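Local coordinates for protein CofB (Escherichia coli, PDB 5AX6) that serves as the homotrimeric minor pilin of the CFA/III type IVb pilus of enterotoxigenic Escherichia coli and probably takes part in pilus assembly, at residues G433-Q445 / I455-N467. Residues are numbered along the deposited sequence; the frame is centred on the assembly and turned at random.
Sequences GGQLGYLSGTAIQ and ITATMGVFDPLTN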
ATOM      1  N   GLY A 433      30.534 -27.375  42.579  1.00 61.73           N
ATOM      2  CA  GLY A 433      31.105 -28.474  41.820  1.00 60.33           C
ATOM      3  C   GLY A 433      30.403 -29.811  42.001  1.00 67.73           C
ATOM      4  O   GLY A 433      30.255 -30.573  41.042  1.00 59.95           O
ATOM      5  N   GLY A 434      29.973 -30.097  43.228  1.00 61.39           N
ATOM      6  CA  GLY A 434      29.337 -31.367  43.541  1.00 53.77           C
ATOM      7  C   GLY A 434      30.336 -32.487  43.791  1.00 54.47           C
ATOM      8  O   GLY A 434      31.537 -32.330  43.548  1.00 52.50           O
ATOM      9  N   GLN A 435      29.836 -33.616  44.289  1.00 50.64           N
ATOM     10  CA  GLN A 435      30.645 -34.824  44.456  1.00 45.11           C
ATOM     11  C   GLN A 435      30.224 -35.821  43.392  1.00 39.39           C
ATOM     12  O   GLN A 435      29.173 -36.452  43.517  1.00 42.16           O
ATOM     13  CB  GLN A 435      30.466 -35.418  45.857  1.00 46.37           C
ATOM     14  CG  GLN A 435      31.303 -36.664  46.129  1.00 49.53           C
ATOM     15  CD  GLN A 435      30.814 -37.449  47.346  1.00 59.00           C
ATOM     16  OE1 GLN A 435      31.476 -37.486  48.383  1.00 68.79           O
ATOM     17  NE2 GLN A 435      29.653 -38.083  47.215  1.00 64.54           N
ATOM     18  N   LEU A 436      31.028 -35.976  42.342  1.00 35.81           N
ATOM     19  CA  LEU A 436      30.517 -36.630  41.138  1.00 36.27           C
ATOM     20  C   LEU A 436      30.803 -38.129  41.062  1.00 36.71           C
ATOM     21  O   LEU A 436      31.900 -38.590  41.372  1.00 36.44           O
ATOM     22  CB  LEU A 436      31.067 -35.930  39.888  1.00 32.07           C
ATOM     23  CG  LEU A 436      30.697 -34.445  39.728  1.00 38.33           C
ATOM     24  CD1 LEU A 436      30.896 -33.973  38.290  1.00 37.91           C
ATOM     25  CD2 LEU A 436      29.271 -34.133  40.206  1.00 34.85           C
ATOM     26  N   GLY A 437      29.789 -38.885  40.655  1.00 28.12           N
ATOM     27  CA  GLY A 437      29.957 -40.299  40.362  1.00 29.55           C
ATOM     28  C   GLY A 437      30.111 -40.493  38.865  1.00 29.86           C
ATOM     29  O   GLY A 437      30.575 -39.581  38.167  1.00 29.63           O
ATOM     30  N   TYR A 438      29.737 -41.669  38.364  1.00 24.58           N
ATOM     31  CA  TYR A 438      29.795 -41.933  36.928  1.00 26.15           C
ATOM     32  C   TYR A 438      28.403 -41.783  36.336  1.00 29.75           C
ATOM     33  O   TYR A 438      27.432 -42.293  36.879  1.00 24.68           O
ATOM     34  CB  TYR A 438      30.322 -43.333  36.619  1.00 29.17           C
ATOM     35  CG  TYR A 438      31.587 -43.703  37.348  1.00 30.44           C
ATOM     36  CD1 TYR A 438      32.485 -42.730  37.766  1.00 28.59           C
ATOM     37  CD2 TYR A 438      31.883 -45.031  37.621  1.00 29.08           C
ATOM     38  CE1 TYR A 438      33.652 -43.074  38.444  1.00 34.53           C
ATOM     39  CE2 TYR A 438      33.038 -45.383  38.302  1.00 33.78           C
ATOM     40  CZ  TYR A 438      33.916 -44.402  38.709  1.00 36.79           C
ATOM     41  OH  TYR A 438      35.062 -44.755  39.380  1.00 34.79           O
ATOM     42  N   LEU A 439      28.312 -41.079  35.220  1.00 24.40           N
ATOM     43  CA  LEU A 439      27.029 -40.871  34.568  1.00 21.34           C
ATOM     44  C   LEU A 439      26.611 -42.094  33.744  1.00 24.83           C
ATOM     45  O   LEU A 439      27.415 -42.631  32.979  1.00 24.85           O
ATOM     46  CB  LEU A 439      27.128 -39.632  33.674  1.00 23.46           C
ATOM     47  CG  LEU A 439      25.890 -38.998  33.079  1.00 31.81           C
ATOM     48  CD1 LEU A 439      24.941 -38.586  34.201  1.00 26.15           C
ATOM     49  CD2 LEU A 439      26.346 -37.798  32.247  1.00 25.79           C
ATOM     50  N   SER A 440      25.369 -42.545  33.901  1.00 22.56           N
ATOM     51  CA  SER A 440      24.816 -43.553  32.993  1.00 25.86           C
ATOM     52  C   SER A 440      24.025 -42.873  31.877  1.00 26.65           C
ATOM     53  O   SER A 440      23.767 -43.462  30.819  1.00 26.87           O
ATOM     54  CB  SER A 440      23.921 -44.535  33.738  1.00 22.21           C
ATOM     55  OG  SER A 440      24.696 -45.366  34.582  1.00 31.76           O
ATOM     56  N   GLY A 441      23.627 -41.632  32.135  1.00 24.44           N
ATOM     57  CA  GLY A 441      22.893 -40.852  31.154  1.00 26.32           C
ATOM     58  C   GLY A 441      21.554 -40.366  31.663  1.00 25.84           C
ATOM     59  O   GLY A 441      21.291 -40.390  32.859  1.00 23.19           O
ATOM     60  N   THR A 442      20.697 -39.931  30.743  1.00 25.03           N
ATOM     61  CA  THR A 442      19.393 -39.418  31.128  1.00 23.08           C
ATOM     62  C   THR A 442      18.362 -39.678  30.041  1.00 23.84           C
ATOM     63  O   THR A 442      18.658 -39.610  28.840  1.00 19.22           O
ATOM     64  CB  THR A 442      19.448 -37.896  31.441  1.00 24.77           C
ATOM     65  OG1 THR A 442      18.136 -37.429  31.781  1.00 23.31           O
ATOM     66  CG2 THR A 442      19.941 -37.114  30.235  1.00 22.20           C
ATOM     67  N   ALA A 443      17.152 -39.996  30.480  1.00 20.63           N
ATOM     68  CA  ALA A 443      16.011 -40.108  29.598  1.00 18.46           C
ATOM     69  C   ALA A 443      15.084 -38.939  29.874  1.00 21.73           C
ATOM     70  O   ALA A 443      14.574 -38.794  30.987  1.00 22.05           O
ATOM     71  CB  ALA A 443      15.286 -41.450  29.809  1.00 26.27           C
ATOM     72  N   ILE A 444      14.870 -38.098  28.864  1.00 17.16           N
ATOM     73  CA  ILE A 444      14.027 -36.926  29.035  1.00 18.94           C
ATOM     74  C   ILE A 444      12.764 -37.118  28.215  1.00 19.41           C
ATOM     75  O   ILE A 444      12.817 -37.373  27.015  1.00 18.84           O
ATOM     76  CB  ILE A 444      14.759 -35.629  28.630  1.00 15.10           C
ATOM     77  CG1 ILE A 444      15.960 -35.406  29.568  1.00 21.70           C
ATOM     78  CG2 ILE A 444      13.809 -34.442  28.731  1.00 17.05           C
ATOM     79  CD1 ILE A 444      17.035 -34.421  29.053  1.00 18.47           C
ATOM     80  N   GLN A 445      11.627 -37.017  28.888  1.00 17.56           N
ATOM     81  CA  GLN A 445      10.336 -37.269  28.268  1.00 18.07           C
ATOM     82  C   GLN A 445       9.504 -35.999  28.253  1.00 18.77           C
ATOM     83  O   GLN A 445       9.541 -35.215  29.205  1.00 18.61           O
ATOM     84  CB  GLN A 445       9.592 -38.373  29.028  1.00 18.71           C
ATOM     85  CG  GLN A 445       8.314 -38.888  28.361  1.00 18.44           C
ATOM     86  CD  GLN A 445       7.829 -40.170  29.029  1.00 22.51           C
ATOM     87  OE1 GLN A 445       8.495 -41.205  28.963  1.00 22.17           O
ATOM     88  NE2 GLN A 445       6.688 -40.098  29.693  1.00 18.73           N
ATOM     89  N   ILE A 455       7.403 -31.919  31.344  1.00 17.21           N
ATOM     90  CA  ILE A 455       8.744 -32.363  31.017  1.00 19.79           C
ATOM     91  C   ILE A 455       9.335 -33.014  32.246  1.00 16.77           C
ATOM     92  O   ILE A 455       9.388 -32.404  33.318  1.00 19.80           O
ATOM     93  CB  ILE A 455       9.664 -31.211  30.541  1.00 17.86           C
ATOM     94  CG1 ILE A 455       9.051 -30.484  29.336  1.00 22.01           C
ATOM     95  CG2 ILE A 455      11.009 -31.774  30.114  1.00 17.75           C
ATOM     96  CD1 ILE A 455       8.337 -29.183  29.665  1.00 31.08           C
ATOM     97  N   THR A 456       9.763 -34.264  32.093  1.00 16.69           N
ATOM     98  CA  THR A 456      10.324 -35.012  33.212  1.00 19.23           C
ATOM     99  C   THR A 456      11.559 -35.748  32.757  1.00 20.15           C
ATOM    100  O   THR A 456      11.808 -35.858  31.559  1.00 20.03           O
ATOM    101  CB  THR A 456       9.332 -36.025  33.780  1.00 20.28           C
ATOM    102  OG1 THR A 456       8.944 -36.932  32.733  1.00 22.27           O
ATOM    103  CG2 THR A 456       8.109 -35.312  34.328  1.00 19.71           C
ATOM    104  N   ALA A 457      12.323 -36.264  33.712  1.00 18.20           N
ATOM    105  CA  ALA A 457      13.590 -36.899  33.395  1.00 21.14           C
ATOM    106  C   ALA A 457      14.013 -37.885  34.464  1.00 20.93           C
ATOM    107  O   ALA A 457      13.812 -37.641  35.659  1.00 22.33           O
ATOM    108  CB  ALA A 457      14.681 -35.833  33.214  1.00 20.58           C
ATOM    109  N   THR A 458      14.616 -38.990  34.042  1.00 19.53           N
ATOM    110  CA  THR A 458      15.353 -39.827  34.985  1.00 20.70           C
ATOM    111  C   THR A 458      16.828 -39.780  34.620  1.00 27.51           C
ATOM    112  O   THR A 458      17.173 -39.631  33.448  1.00 26.23           O
ATOM    113  CB  THR A 458      14.861 -41.294  34.989  1.00 23.54           C
ATOM    114  OG1 THR A 458      14.994 -41.842  33.672  1.00 25.91           O
ATOM    115  CG2 THR A 458      13.402 -41.359  35.408  1.00 25.72           C
ATOM    116  N   MET A 459      17.689 -39.900  35.627  1.00 22.79           N
ATOM    117  CA  MET A 459      19.129 -39.971  35.421  1.00 24.06           C
ATOM    118  C   MET A 459      19.683 -41.178  36.159  1.00 25.69           C
ATOM    119  O   MET A 459      19.329 -41.410  37.310  1.00 27.96           O
ATOM    120  CB  MET A 459      19.827 -38.699  35.925  1.00 24.83           C
ATOM    121  CG  MET A 459      21.358 -38.713  35.757  1.00 29.77           C
ATOM    122  SD  MET A 459      22.186 -37.325  36.580  1.00 31.60           S
ATOM    123  CE  MET A 459      21.044 -36.023  36.141  1.00 21.96           C
ATOM    124  N   GLY A 460      20.556 -41.931  35.501  1.00 21.98           N
ATOM    125  CA  GLY A 460      21.269 -43.023  36.139  1.00 28.54           C
ATOM    126  C   GLY A 460      22.654 -42.581  36.560  1.00 25.35           C
ATOM    127  O   GLY A 460      23.391 -41.987  35.772  1.00 23.68           O
ATOM    128  N   VAL A 461      23.010 -42.870  37.811  1.00 26.53           N
ATOM    129  CA  VAL A 461      24.306 -42.489  38.358  1.00 24.62           C
ATOM    130  C   VAL A 461      24.887 -43.629  39.198  1.00 30.27           C
ATOM    131  O   VAL A 461      24.175 -44.244  39.988  1.00 27.37           O
ATOM    132  CB  VAL A 461      24.191 -41.209  39.221  1.00 23.88           C
ATOM    133  CG1 VAL A 461      25.473 -40.963  40.023  1.00 23.21           C
ATOM    134  CG2 VAL A 461      23.851 -39.988  38.336  1.00 23.11           C
ATOM    135  N   PHE A 462      26.167 -43.921  39.003  1.00 25.22           N
ATOM    136  CA  PHE A 462      26.860 -44.863  39.874  1.00 29.87           C
ATOM    137  C   PHE A 462      27.752 -44.113  40.845  1.00 28.87           C
ATOM    138  O   PHE A 462      28.571 -43.301  40.433  1.00 28.84           O
ATOM    139  CB  PHE A 462      27.697 -45.860  39.072  1.00 24.87           C
ATOM    140  CG  PHE A 462      28.477 -46.820  39.942  1.00 30.68           C
ATOM    141  CD1 PHE A 462      27.832 -47.857  40.596  1.00 35.29           C
ATOM    142  CD2 PHE A 462      29.843 -46.666  40.120  1.00 31.89           C
ATOM    143  CE1 PHE A 462      28.544 -48.735  41.406  1.00 38.69           C
ATOM    144  CE2 PHE A 462      30.561 -47.542  40.923  1.00 34.99           C
ATOM    145  CZ  PHE A 462      29.909 -48.574  41.568  1.00 38.16           C
ATOM    146  N   ASP A 463      27.589 -44.389  42.134  1.00 31.38           N
ATOM    147  CA  ASP A 463      28.411 -43.770  43.165  1.00 32.64           C
ATOM    148  C   ASP A 463      29.579 -44.698  43.496  1.00 36.80           C
ATOM    149  O   ASP A 463      29.392 -45.716  44.154  1.00 35.74           O
ATOM    150  CB  ASP A 463      27.575 -43.478  44.418  1.00 28.69           C
ATOM    151  CG  ASP A 463      28.329 -42.655  45.460  1.00 37.46           C
ATOM    152  OD1 ASP A 463      29.578 -42.599  45.417  1.00 39.40           O
ATOM    153  OD2 ASP A 463      27.659 -42.056  46.328  1.00 39.46           O
ATOM    154  N   PRO A 464      30.792 -44.346  43.042  1.00 34.42           N
ATOM    155  CA  PRO A 464      31.963 -45.217  43.235  1.00 39.00           C
ATOM    156  C   PRO A 464      32.436 -45.265  44.690  1.00 42.08           C
ATOM    157  O   PRO A 464      33.042 -46.254  45.101  1.00 39.69           O
ATOM    158  CB  PRO A 464      33.026 -44.588  42.328  1.00 35.53           C
ATOM    159  CG  PRO A 464      32.612 -43.161  42.186  1.00 37.83           C
ATOM    160  CD  PRO A 464      31.110 -43.140  42.260  1.00 33.55           C
ATOM    161  N   LEU A 465      32.145 -44.216  45.452  1.00 40.09           N
ATOM    162  CA  LEU A 465      32.511 -44.150  46.865  1.00 45.51           C
ATOM    163  C   LEU A 465      31.799 -45.218  47.695  1.00 48.45           C
ATOM    164  O   LEU A 465      32.386 -45.798  48.608  1.00 48.48           O
ATOM    165  CB  LEU A 465      32.199 -42.761  47.433  1.00 41.05           C
ATOM    166  CG  LEU A 465      33.393 -41.820  47.603  1.00 50.31           C
ATOM    167  CD1 LEU A 465      34.329 -41.911  46.405  1.00 48.99           C
ATOM    168  CD2 LEU A 465      32.925 -40.389  47.816  1.00 49.68           C
ATOM    169  N   THR A 466      30.535 -45.472  47.378  1.00 45.96           N
ATOM    170  CA  THR A 466      29.746 -46.432  48.143  1.00 44.33           C
ATOM    171  C   THR A 466      29.349 -47.631  47.292  1.00 42.23           C
ATOM    172  O   THR A 466      28.645 -48.524  47.759  1.00 43.74           O
ATOM    173  CB  THR A 466      28.480 -45.779  48.724  1.00 41.56           C
ATOM    174  OG1 THR A 466      27.615 -45.370  47.653  1.00 42.09           O
ATOM    175  CG2 THR A 466      28.852 -44.565  49.567  1.00 43.85           C
ATOM    176  N   ASN A 467      29.809 -47.648  46.043  1.00 37.40           N
ATOM    177  CA  ASN A 467      29.467 -48.718  45.110  1.00 43.36           C
ATOM    178  C   ASN A 467      27.958 -48.912  44.989  1.00 38.63           C
ATOM    179  O   ASN A 467      27.459 -50.034  45.017  1.00 38.48           O
ATOM    180  CB  ASN A 467      30.132 -50.029  45.530  1.00 42.15           C
ATOM    181  CG  ASN A 467      31.463 -50.250  44.846  1.00 48.94           C
ATOM    182  OD1 ASN A 467      32.152 -49.299  44.477  1.00 52.41           O
ATOM    183  ND2 ASN A 467      31.826 -51.513  44.660  1.00 60.75           N
TER
HETATM  184  O   HOH W   1      28.701 -40.778  48.303  1.00 41.72           O
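Thr458 O is gripped by two donors of the facing strand: Ala443 N at 3.0 Å, within the carbonyl plane, and Thr442 OG1 at 2.9 Å, 42° above it. Thr442 reaches this oxygen because its hydroxyl stands opposite the backbone N about CA-CB (chi1 178°), which swings it beside its own carbonyl carbon. Paired backbone bonds Tyr438–Phe462, Ala443–Thr458 and Gln445–Thr456 establish an antiparallel hairpin, but the register slips by one residue between the first two pairs. The slip is a beta bulge: Ser440 N donates to Gly460 O at 2.8 Å, whereas Gly460 N turns to Gly441 O at 3.1 Å.

On one face of the sheet, Leu439 CD1 lies 3.9 Å from Met459 SD, the two side chains crossing nearly at right angles, and Ile444 CG1 meets Ala457 CB; Met459, Ile444 and Ala457 also pack on strand 478-487. On the other face, Tyr438 and Phe462 run side by side, their CD2 atoms 3.6 Å apart and their ring planes inclined at 36°. Pro464 CG sits over a face of the Tyr438 ring, 4.2 Å from its centroid, in a CH-pi contact. The same tyrosine meets Tyr438 of the second and third subunits edge-to-face. Replacing it with an alanine would probably leave Pro464 CG without its aromatic surface and open a gap beside Phe462 at the trimer interface. Directional bonds thus fix the hairpin's register, while its two faces divide the apolar work between the C-terminal domain's interior and an aromatic cluster joining three subunits.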